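Local atomic coordinates of chitin deacetylase 1 (Bombyx mori, PDB entry 5ZNT), a protein that hydrolyses the N-acetamido groups of N-acetyl-D-glucosamine residues in chitin, a zinc-dependent reaction that releases acetate and leaves chitosan. Residues P37-I42 with T304-W309; P148-G153 with T171-L176; S177-W182 with Y258-A263; L181-M186 with W209-N214. All blocks are in the same frame, centred on the assembly; numbering follows the deposited sequence.

Contact 1 of 4, residues P37-I42 with T304-W309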
# COMPACT_ATOMS: atom_id res chain seq x y z
N PRO A 37 -3.77 -3.95 -19.00
CA PRO A 37 -4.78 -4.13 -17.94
C PRO A 37 -4.75 -2.94 -16.98
O PRO A 37 -3.68 -2.48 -16.57
CB PRO A 37 -4.34 -5.41 -17.22
CG PRO A 37 -3.19 -5.96 -18.01
CD PRO A 37 -2.62 -4.84 -18.83
N GLN A 38 -5.93 -2.42 -16.66
CA GLN A 38 -6.04 -1.33 -15.69
C GLN A 38 -5.92 -1.93 -14.28
O GLN A 38 -6.84 -2.61 -13.81
CB GLN A 38 -7.36 -0.60 -15.86
CG GLN A 38 -7.57 0.54 -14.86
CD GLN A 38 -6.47 1.60 -14.95
OE1 GLN A 38 -6.40 2.36 -15.92
NE2 GLN A 38 -5.62 1.68 -13.91
N MET A 39 -4.81 -1.67 -13.62
CA MET A 39 -4.60 -2.15 -12.26
C MET A 39 -5.18 -1.16 -11.26
O MET A 39 -5.07 0.05 -11.42
CB MET A 39 -3.11 -2.34 -12.01
CG MET A 39 -2.53 -3.50 -12.81
SD MET A 39 -0.73 -3.59 -12.67
CE MET A 39 -0.18 -2.76 -14.17
N ILE A 40 -5.82 -1.70 -10.22
CA ILE A 40 -6.32 -0.90 -9.11
C ILE A 40 -5.72 -1.48 -7.83
O ILE A 40 -5.82 -2.68 -7.59
CB ILE A 40 -7.86 -0.89 -9.05
CG1 ILE A 40 -8.41 -0.38 -10.39
CG2 ILE A 40 -8.37 0.02 -7.91
CD1 ILE A 40 -9.95 -0.39 -10.49
N THR A 41 -5.08 -0.63 -7.02
CA THR A 41 -4.49 -1.06 -5.75
C THR A 41 -5.33 -0.47 -4.62
O THR A 41 -5.13 0.68 -4.23
CB THR A 41 -3.02 -0.65 -5.62
OG1 THR A 41 -2.90 0.78 -5.68
CG2 THR A 41 -2.18 -1.26 -6.73
N ILE A 42 -6.28 -1.25 -4.13
CA ILE A 42 -6.94 -0.91 -2.88
C ILE A 42 -5.96 -1.15 -1.74
O ILE A 42 -5.35 -2.22 -1.66
CB ILE A 42 -8.20 -1.78 -2.69
CG1 ILE A 42 -9.21 -1.53 -3.81
CG2 ILE A 42 -8.80 -1.54 -1.31
CD1 ILE A 42 -10.29 -2.63 -3.83
N THR A 304 2.76 -5.35 -4.63
CA THR A 304 3.79 -6.24 -5.16
C THR A 304 3.39 -6.75 -6.54
O THR A 304 4.23 -6.86 -7.44
CB THR A 304 4.04 -7.40 -4.20
OG1 THR A 304 4.71 -6.91 -3.04
CG2 THR A 304 4.92 -8.50 -4.85
N GLN A 305 2.10 -7.05 -6.74
CA GLN A 305 1.65 -7.55 -8.04
C GLN A 305 1.76 -6.48 -9.13
O GLN A 305 1.99 -6.82 -10.30
CB GLN A 305 0.22 -8.07 -7.93
CG GLN A 305 0.19 -9.46 -7.30
CD GLN A 305 -1.18 -9.94 -6.93
OE1 GLN A 305 -2.15 -9.18 -6.93
NE2 GLN A 305 -1.27 -11.23 -6.62
N VAL A 306 1.61 -5.20 -8.79
CA VAL A 306 1.87 -4.15 -9.77
C VAL A 306 3.32 -4.21 -10.22
O VAL A 306 3.63 -4.22 -11.42
CB VAL A 306 1.51 -2.76 -9.22
CG1 VAL A 306 1.92 -1.67 -10.23
CG2 VAL A 306 0.03 -2.66 -8.95
N ILE A 307 4.25 -4.26 -9.25
CA ILE A 307 5.67 -4.31 -9.58
C ILE A 307 5.99 -5.54 -10.42
O ILE A 307 6.81 -5.48 -11.35
CB ILE A 307 6.52 -4.26 -8.29
CG1 ILE A 307 6.32 -2.92 -7.58
CG2 ILE A 307 8.01 -4.51 -8.59
CD1 ILE A 307 6.98 -2.85 -6.17
N GLN A 308 5.35 -6.68 -10.13
CA GLN A 308 5.61 -7.88 -10.91
C GLN A 308 5.16 -7.70 -12.36
O GLN A 308 5.85 -8.15 -13.29
CB GLN A 308 4.93 -9.08 -10.26
CG GLN A 308 5.65 -9.55 -9.01
CD GLN A 308 4.84 -10.54 -8.22
OE1 GLN A 308 3.63 -10.41 -8.10
NE2 GLN A 308 5.51 -11.56 -7.68
N TRP A 309 4.05 -7.00 -12.58
CA TRP A 309 3.63 -6.69 -13.94
C TRP A 309 4.60 -5.72 -14.61
O TRP A 309 4.95 -5.91 -15.78
CB TRP A 309 2.22 -6.10 -13.94
CG TRP A 309 1.66 -5.87 -15.33
CD1 TRP A 309 0.81 -6.70 -16.02
CD2 TRP A 309 1.90 -4.74 -16.19
NE1 TRP A 309 0.52 -6.17 -17.25
CE2 TRP A 309 1.18 -4.97 -17.38
CE3 TRP A 309 2.66 -3.58 -16.07
CZ2 TRP A 309 1.19 -4.07 -18.45
CZ3 TRP A 309 2.67 -2.68 -17.13
CH2 TRP A 309 1.94 -2.93 -18.30

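Contact 2 of 4, residues P148-G153 with T171-L176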
# COMPACT_ATOMS: atom_id res chain seq x y z
N PRO A 148 3.82 6.70 8.39
CA PRO A 148 2.73 7.43 9.03
C PRO A 148 2.64 8.87 8.55
O PRO A 148 3.66 9.54 8.31
CB PRO A 148 3.09 7.36 10.53
CG PRO A 148 3.82 6.05 10.65
CD PRO A 148 4.65 5.97 9.36
N TYR A 149 1.40 9.34 8.40
CA TYR A 149 1.04 10.68 7.93
C TYR A 149 1.69 11.02 6.58
O TYR A 149 1.80 12.20 6.22
CB TYR A 149 1.34 11.73 9.03
CG TYR A 149 0.81 11.23 10.37
CD1 TYR A 149 -0.54 11.35 10.70
CD2 TYR A 149 1.64 10.55 11.25
CE1 TYR A 149 -1.03 10.85 11.91
CE2 TYR A 149 1.15 10.02 12.46
CZ TYR A 149 -0.18 10.17 12.77
OH TYR A 149 -0.65 9.66 13.95
N LEU A 150 2.09 9.98 5.82
CA LEU A 150 2.77 10.13 4.53
C LEU A 150 3.96 11.08 4.63
O LEU A 150 4.22 11.88 3.73
CB LEU A 150 1.78 10.59 3.44
CG LEU A 150 0.53 9.69 3.25
CD1 LEU A 150 -0.34 10.20 2.10
CD2 LEU A 150 0.96 8.26 2.95
N ARG A 151 4.71 10.99 5.73
CA ARG A 151 5.90 11.81 5.91
C ARG A 151 7.09 11.10 5.29
O ARG A 151 7.59 10.11 5.84
CB ARG A 151 6.15 12.10 7.39
CG ARG A 151 5.03 12.81 8.12
CD ARG A 151 4.55 14.05 7.39
NE ARG A 151 5.60 15.05 7.23
CZ ARG A 151 5.44 16.19 6.57
NH1 ARG A 151 4.26 16.46 5.99
NH2 ARG A 151 6.44 17.06 6.45
N VAL A 152 7.56 11.61 4.15
CA VAL A 152 8.72 11.03 3.51
C VAL A 152 9.97 11.37 4.31
O VAL A 152 10.09 12.47 4.86
CB VAL A 152 8.84 11.55 2.07
CG1 VAL A 152 9.92 10.79 1.33
CG2 VAL A 152 7.48 11.42 1.38
N GLY A 153 10.91 10.42 4.39
CA GLY A 153 12.12 10.60 5.19
C GLY A 153 13.37 10.97 4.40
O GLY A 153 14.46 10.46 4.68
N THR A 171 4.94 6.06 -0.06
CA THR A 171 4.76 7.24 0.77
C THR A 171 4.77 8.55 -0.02
O THR A 171 4.17 9.53 0.41
CB THR A 171 5.88 7.30 1.83
OG1 THR A 171 5.98 6.04 2.50
CG2 THR A 171 5.65 8.42 2.83
N ILE A 172 5.41 8.56 -1.18
CA ILE A 172 5.58 9.79 -1.95
C ILE A 172 4.31 10.07 -2.74
O ILE A 172 3.80 9.21 -3.45
CB ILE A 172 6.80 9.66 -2.88
CG1 ILE A 172 8.06 9.58 -2.02
CG2 ILE A 172 6.84 10.86 -3.88
CD1 ILE A 172 9.30 9.27 -2.83
N THR A 173 3.78 11.28 -2.58
CA THR A 173 2.58 11.70 -3.30
C THR A 173 2.97 12.45 -4.58
O THR A 173 3.93 13.23 -4.58
CB THR A 173 1.71 12.59 -2.41
OG1 THR A 173 1.25 11.82 -1.27
CG2 THR A 173 0.55 13.07 -3.17
N ALA A 174 2.24 12.19 -5.67
CA ALA A 174 2.43 12.96 -6.89
C ALA A 174 1.25 13.89 -7.08
O ALA A 174 0.11 13.44 -6.99
CB ALA A 174 2.58 12.05 -8.12
N PRO A 175 1.47 15.18 -7.32
CA PRO A 175 0.33 16.09 -7.47
C PRO A 175 -0.56 15.65 -8.63
O PRO A 175 -0.09 15.04 -9.59
CB PRO A 175 0.98 17.46 -7.75
CG PRO A 175 2.31 17.15 -8.27
CD PRO A 175 2.75 15.86 -7.56
N LEU A 176 -1.85 15.93 -8.48
CA LEU A 176 -2.85 15.67 -9.52
C LEU A 176 -2.32 16.11 -10.87
O LEU A 176 -1.88 17.26 -11.04
CB LEU A 176 -4.14 16.42 -9.18
CG LEU A 176 -5.26 16.26 -10.21
CD1 LEU A 176 -5.67 14.80 -10.35
CD2 LEU A 176 -6.46 17.13 -9.90
O HOH W 1 3.88 12.14 0.91

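Contact 3 of 4, residues S177-W182 with Y258-A263. Unlike the reference sequence in segment 177-182: P180 (reference Arg), W182 (reference Cys).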
# COMPACT_ATOMS: atom_id res chain seq x y z
N SER A 177 -2.29 15.16 -11.80
CA SER A 177 -1.66 15.29 -13.11
C SER A 177 -2.49 14.51 -14.10
O SER A 177 -3.12 13.51 -13.74
CB SER A 177 -0.23 14.72 -13.14
OG SER A 177 0.67 15.44 -12.32
N ASN A 178 -2.48 14.96 -15.36
CA ASN A 178 -3.08 14.21 -16.46
C ASN A 178 -2.09 14.11 -17.60
O ASN A 178 -1.72 15.15 -18.19
CB ASN A 178 -4.38 14.86 -16.91
CG ASN A 178 -5.46 14.75 -15.86
OD1 ASN A 178 -5.94 13.65 -15.57
ND2 ASN A 178 -5.83 15.87 -15.27
N PRO A 179 -1.60 12.91 -17.93
CA PRO A 179 -2.01 11.67 -17.27
C PRO A 179 -1.35 11.48 -15.88
O PRO A 179 -0.38 12.18 -15.57
CB PRO A 179 -1.57 10.59 -18.25
CG PRO A 179 -0.38 11.18 -18.94
CD PRO A 179 -0.61 12.67 -19.00
N PRO A 180 -1.90 10.58 -15.07
CA PRO A 180 -1.24 10.22 -13.80
C PRO A 180 0.04 9.43 -14.06
O PRO A 180 0.36 9.08 -15.20
CB PRO A 180 -2.29 9.37 -13.07
CG PRO A 180 -3.10 8.76 -14.20
CD PRO A 180 -3.17 9.85 -15.26
N LEU A 181 0.77 9.13 -12.98
CA LEU A 181 2.12 8.59 -13.10
C LEU A 181 2.13 7.09 -12.82
O LEU A 181 1.40 6.60 -11.96
CB LEU A 181 3.08 9.30 -12.15
CG LEU A 181 3.74 10.61 -12.63
CD1 LEU A 181 2.70 11.64 -13.03
CD2 LEU A 181 4.68 11.19 -11.57
N TRP A 182 2.96 6.36 -13.57
CA TRP A 182 3.30 4.97 -13.30
C TRP A 182 4.31 4.91 -12.15
O TRP A 182 5.05 5.87 -11.92
CB TRP A 182 3.89 4.31 -14.55
CG TRP A 182 2.82 3.85 -15.51
CD1 TRP A 182 2.12 4.63 -16.40
CD2 TRP A 182 2.31 2.52 -15.64
NE1 TRP A 182 1.20 3.85 -17.08
CE2 TRP A 182 1.31 2.55 -16.64
CE3 TRP A 182 2.62 1.29 -15.02
CZ2 TRP A 182 0.60 1.41 -17.02
CZ3 TRP A 182 1.90 0.16 -15.40
CH2 TRP A 182 0.91 0.23 -16.39
N TYR A 258 -8.01 5.08 -16.89
CA TYR A 258 -8.34 4.10 -17.92
C TYR A 258 -8.30 4.71 -19.32
O TYR A 258 -7.92 4.03 -20.27
CB TYR A 258 -9.72 3.53 -17.64
CG TYR A 258 -10.18 2.42 -18.55
CD1 TYR A 258 -9.71 1.12 -18.39
CD2 TYR A 258 -11.12 2.66 -19.56
CE1 TYR A 258 -10.14 0.09 -19.20
CE2 TYR A 258 -11.56 1.64 -20.40
CZ TYR A 258 -11.07 0.36 -20.21
OH TYR A 258 -11.49 -0.67 -21.00
N GLU A 259 -8.68 5.98 -19.45
CA GLU A 259 -8.73 6.65 -20.75
C GLU A 259 -7.42 7.34 -21.11
O GLU A 259 -7.32 7.90 -22.21
CB GLU A 259 -9.86 7.69 -20.80
CG GLU A 259 -11.23 7.24 -20.28
CD GLU A 259 -12.05 6.40 -21.26
OE1 GLU A 259 -11.46 5.82 -22.20
OE2 GLU A 259 -13.28 6.27 -21.05
N GLN A 260 -6.41 7.32 -20.24
CA GLN A 260 -5.13 7.93 -20.61
C GLN A 260 -4.03 6.88 -20.71
O GLN A 260 -4.02 6.09 -21.67
CB GLN A 260 -4.73 9.04 -19.62
CG GLN A 260 -5.74 10.19 -19.62
CD GLN A 260 -5.34 11.38 -18.77
OE1 GLN A 260 -4.53 12.22 -19.20
NE2 GLN A 260 -5.94 11.50 -17.58
N ASN A 261 -3.11 6.83 -19.75
CA ASN A 261 -1.99 5.90 -19.83
C ASN A 261 -2.20 4.63 -19.00
O ASN A 261 -1.26 3.84 -18.87
CB ASN A 261 -0.70 6.61 -19.41
CG ASN A 261 -0.75 7.08 -17.97
OD1 ASN A 261 -1.82 7.09 -17.34
ND2 ASN A 261 0.39 7.51 -17.44
N ARG A 262 -3.39 4.43 -18.46
CA ARG A 262 -3.69 3.25 -17.62
C ARG A 262 -2.69 3.07 -16.47
O ARG A 262 -2.36 1.94 -16.09
CB ARG A 262 -3.77 1.98 -18.46
CG ARG A 262 -4.82 2.10 -19.54
CD ARG A 262 -5.70 0.90 -19.61
NE ARG A 262 -6.82 1.16 -20.50
CZ ARG A 262 -7.34 0.25 -21.31
NH1 ARG A 262 -6.82 -0.98 -21.33
NH2 ARG A 262 -8.36 0.56 -22.10
N ALA A 263 -2.20 4.17 -15.92
CA ALA A 263 -1.37 4.07 -14.73
C ALA A 263 -2.18 3.39 -13.62
O ALA A 263 -3.38 3.65 -13.49
CB ALA A 263 -0.90 5.45 -14.27

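Contact 4 of 4, residues L181-M186 with W209-N214. Unlike the reference sequence in segment 181-186: W182 (reference Cys).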
# COMPACT_ATOMS: atom_id res chain seq x y z
N LEU A 181 0.77 9.13 -12.98
CA LEU A 181 2.12 8.59 -13.10
C LEU A 181 2.13 7.09 -12.82
O LEU A 181 1.40 6.60 -11.96
CB LEU A 181 3.08 9.30 -12.15
CG LEU A 181 3.74 10.61 -12.63
CD1 LEU A 181 2.70 11.64 -13.03
CD2 LEU A 181 4.68 11.19 -11.57
N TRP A 182 2.96 6.36 -13.57
CA TRP A 182 3.30 4.97 -13.30
C TRP A 182 4.31 4.91 -12.15
O TRP A 182 5.05 5.87 -11.92
CB TRP A 182 3.89 4.31 -14.55
CG TRP A 182 2.82 3.85 -15.51
CD1 TRP A 182 2.12 4.63 -16.40
CD2 TRP A 182 2.31 2.52 -15.64
NE1 TRP A 182 1.20 3.85 -17.08
CE2 TRP A 182 1.31 2.55 -16.64
CE3 TRP A 182 2.62 1.29 -15.02
CZ2 TRP A 182 0.60 1.41 -17.02
CZ3 TRP A 182 1.90 0.16 -15.40
CH2 TRP A 182 0.91 0.23 -16.39
N PRO A 183 4.38 3.79 -11.43
CA PRO A 183 5.46 3.60 -10.45
C PRO A 183 6.81 3.83 -11.11
O PRO A 183 6.95 3.72 -12.34
CB PRO A 183 5.31 2.15 -9.99
CG PRO A 183 3.86 1.84 -10.21
CD PRO A 183 3.43 2.65 -11.44
N TYR A 184 7.81 4.15 -10.29
CA TYR A 184 9.16 4.37 -10.80
C TYR A 184 10.15 3.88 -9.74
O TYR A 184 9.81 3.76 -8.56
CB TYR A 184 9.38 5.85 -11.16
CG TYR A 184 9.07 6.82 -10.04
CD1 TYR A 184 10.04 7.13 -9.09
CD2 TYR A 184 7.83 7.43 -9.95
CE1 TYR A 184 9.77 8.01 -8.06
CE2 TYR A 184 7.54 8.31 -8.91
CZ TYR A 184 8.52 8.59 -7.97
OH TYR A 184 8.25 9.46 -6.95
N THR A 185 11.36 3.55 -10.18
CA THR A 185 12.40 3.24 -9.21
C THR A 185 13.16 4.51 -8.85
O THR A 185 13.12 5.52 -9.56
CB THR A 185 13.38 2.17 -9.74
OG1 THR A 185 14.12 2.69 -10.85
CG2 THR A 185 12.63 0.93 -10.18
N MET A 186 13.82 4.48 -7.70
CA MET A 186 14.49 5.67 -7.20
C MET A 186 15.96 5.75 -7.63
O MET A 186 16.71 6.55 -7.06
CB MET A 186 14.38 5.73 -5.67
CG MET A 186 12.95 5.86 -5.11
SD MET A 186 12.13 7.42 -5.53
CE MET A 186 13.49 8.54 -5.50
N TRP A 209 11.80 0.67 -5.24
CA TRP A 209 10.66 1.07 -6.05
C TRP A 209 9.81 2.07 -5.29
O TRP A 209 9.69 2.02 -4.07
CB TRP A 209 9.80 -0.15 -6.40
CG TRP A 209 10.40 -1.06 -7.41
CD1 TRP A 209 11.26 -2.10 -7.18
CD2 TRP A 209 10.18 -1.02 -8.83
NE1 TRP A 209 11.58 -2.72 -8.38
CE2 TRP A 209 10.93 -2.07 -9.40
CE3 TRP A 209 9.41 -0.20 -9.66
CZ2 TRP A 209 10.95 -2.33 -10.77
CZ3 TRP A 209 9.42 -0.46 -11.03
CH2 TRP A 209 10.19 -1.52 -11.57
N GLU A 210 9.20 3.00 -6.04
CA GLU A 210 8.22 3.92 -5.47
C GLU A 210 6.86 3.61 -6.08
O GLU A 210 6.61 3.91 -7.25
CB GLU A 210 8.58 5.38 -5.71
CG GLU A 210 7.50 6.35 -5.17
CD GLU A 210 7.31 6.20 -3.66
OE1 GLU A 210 8.32 5.99 -2.97
OE2 GLU A 210 6.17 6.29 -3.16
N MET A 211 5.95 3.06 -5.27
CA MET A 211 4.56 2.91 -5.67
C MET A 211 3.88 4.25 -5.45
O MET A 211 3.18 4.47 -4.46
CB MET A 211 3.88 1.79 -4.89
CG MET A 211 4.33 0.40 -5.34
SD MET A 211 3.90 0.03 -7.07
CE MET A 211 2.11 0.25 -7.07
N VAL A 212 4.09 5.15 -6.42
CA VAL A 212 3.76 6.55 -6.21
C VAL A 212 2.27 6.70 -5.97
O VAL A 212 1.44 5.98 -6.54
CB VAL A 212 4.25 7.39 -7.41
CG1 VAL A 212 3.56 6.95 -8.72
CG2 VAL A 212 4.06 8.88 -7.16
N MET A 213 1.92 7.64 -5.10
CA MET A 213 0.53 7.87 -4.71
C MET A 213 0.03 9.07 -5.51
O MET A 213 0.21 10.22 -5.11
CB MET A 213 0.42 8.09 -3.20
CG MET A 213 0.89 6.88 -2.36
SD MET A 213 0.90 7.20 -0.56
CE MET A 213 -0.84 7.26 -0.18
N ASN A 214 -0.59 8.79 -6.66
CA ASN A 214 -1.19 9.85 -7.45
C ASN A 214 -2.37 10.46 -6.71
O ASN A 214 -3.26 9.73 -6.26
CB ASN A 214 -1.69 9.31 -8.80
CG ASN A 214 -0.57 8.95 -9.72
OD1 ASN A 214 0.09 9.83 -10.28
ND2 ASN A 214 -0.34 7.65 -9.91

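Contact 1 of 4, residues P37-I42 with T304-W309
M39 reaches over one face of the W309 indole, its CE lying 3.9 Å from the centroid of the six-membered ring and offset toward the rim. A bend at the thioether (chi3 -98°) brings CE down onto the ring, while SD stands obliquely to the five-membered ring at 4.7 Å from its centroid, a Met-aromatic contact. SD also touches V306, 3.9 Å from its CG2. That same methyl is pressed closely against T41, with V306 CG2 and T41 CG2 3.4 Å apart. Just ahead of the strand, P37 CD comes within 3.8 Å of W309 NE1. Further out, the indole also meets the rings of W182 and W325, and its N-H is bonded to R314 O. The partners belong to strand 38-45 of the parallel sheet and to helix 303-311; residues 38-42 and 304-309 run roughly antiparallel, their axes at 154°. An alanine in place of W309 would probably open a gap beside M39 CE and P37 CD and leave R314 O without its indole donor. No hydrogen bond crosses between residues 37-42 and 304-309, so the fit rests on dispersion and methyl-to-ring contacts in a buried layer.

Contact 2 of 4, residues P148-G153 with T171-L176
The L150 main chain and the V152 side chain pack against T171 and I172 in a buried loop-to-loop contact within the distorted (beta/alpha) barrel of the CE4 polysaccharide deacetylase domain. The two loops follow the parallel neighbours 144-145 and 168-169 of a beta-alpha-beta unit, whose connecting helix is 154-163. Both therefore leave the C-terminal ends of their strands, where (beta/alpha) barrels carry the active site, and the L150 side chain lies about 7 Å from the bound zinc ion. The chain turns at Y149 and L150, both in left-handed helical backbone conformations, and R151 N closes this turn on P148 O. T171 CG2 sits at the middle of the contact. This methyl is anti to the backbone N, with OG1 beside that N (chi1 -50°). T171 CG2 presses on the main chain at 3.6 Å from L150 C and meets V152 CG2 at 3.8 Å. V152 CG2 also touches I172 CG1 at 3.9 Å, and L150 CD1 approaches T173 OG1 at 4.1 Å. T171 OG1 looks to other partners, D169 and the backbone N of A147, while helix 154-163 covers V152 and I172 through F158. No direct hydrogen bond joins residues 148-153 to 171-176; instead one water donates to L150 O at 2.9 Å and to T171 O at 2.7 Å, and accepts a weak bond from T173 OG1 at 3.4 Å.

Contact 3 of 4, residues S177-W182 with Y258-A263
N261 meets P179, P180 and W182 along the whole length of its side chain. Its CB lies 4.1 Å from W182 NE1. CG is set between the backbone N and the carbonyl carbon (chi1 62°), and there it rests 3.6 Å from P179 CB. At the tip the two branches separate: OD1 accepts from the backbone N of A263 at 3.3 Å, closing an Asx turn, whereas ND2 gives a short bond of 2.7 Å to P180 O. ND2 donates as well to T25 O in a nearby loop. The amide stands nearly upright to the W182 indole, the planes 85° apart. W182 in turn grips the main chain of the same asparagine, its NE1 donating to N261 O at 3.0 Å; that oxygen lies in the plane of the indole, although the donor sits well above the carbonyl plane. One face of the indole is covered by A263 CA, 3.7 Å from the centroid of the five-membered ring. On the outer side, beyond the cis peptide that precedes P179, Q260 NE2 donates to N178 OD1 at 2.9 Å, and R256 NE is a second donor to that oxygen. An alanine in place of N261 would probably leave P180 O and T25 O without their amide donor and A263 N without its side-chain acceptor. Two loops, one leading into strand 184-185 and the other into strand 265-270, are thus joined by three hydrogen bonds, all given by side-chain amides and an indole N-H, two of them to the main-chain oxygens P180 O and N261 O.

Contact 4 of 4, residues L181-M186 with W209-N214
T185 and W209 form a close methyl-to-ring contact, with CG2 of the threonine over the centre of the indole face, 3.3 Å from the centroid of the six-membered ring. The Y184 ring carries E210 on one face: E210 CB sits 4.0 Å from its centroid, displaced toward the rim, and the two side chains run side by side in the same direction. The first torsion sets Y184 CG between the backbone N and the carbonyl carbon (chi1 55°). V212 approaches the ring obliquely, its CB 3.7 Å from Y184 CE2. Both polar ends look outside the pair, Y184 OH to H192 NE2 and E210 OE2 to the backbone N of I172. Another flat group is the N214 amide, which binds both backbone polar atoms of L181: OD1 accepts from L181 N at 2.9 Å, and ND2 donates to a lone pair of L181 O at 2.9 Å. The T185-W209 and Y184-E210 pairs form a short antiparallel ladder in the mixed sheet. Y184 and E210 are its hydrogen-bonded pair, with E210 N to Y184 O the short bond, 2.7 Å, and Y184 N to E210 O longer, 3.3 Å; T185 and W209 are the adjacent non-hydrogen-bonded pair. Past the ladder M211 is the centre of an inverse gamma turn that interrupts strand 209-214, and the N214 amide takes over where backbone pairing with 181-186 has ended. P183 lies against that turn, its CG 3.6 Å from M211 SD, while the M211 side chain also touches V306 and I307 of helix 303-311.

How the contacts relate
Contacts 2, 3 and 4 all lie within the chain loop closed by contact 1. Contacts 3 and 4 share L181 and W182, and W182 carries both to contact 1, its CZ3 lying 3.4 Å from W309 CZ3. Contacts 1 and 3 are further joined by Q38 NE2 and A263 O, 3.0 Å apart. Contact 2 meets contact 4 in the mixed sheet, where A174 N lies 2.9 Å from M213 O. Of the four, contact 2 lies nearest the zinc site, the L150 side chain being about 6 Å from that of H101, a zinc ligand with D46 and H105. The E210 side chain of contact 4 is about 12 Å from H101's, and contacts 1 and 3 lie away from the metal site.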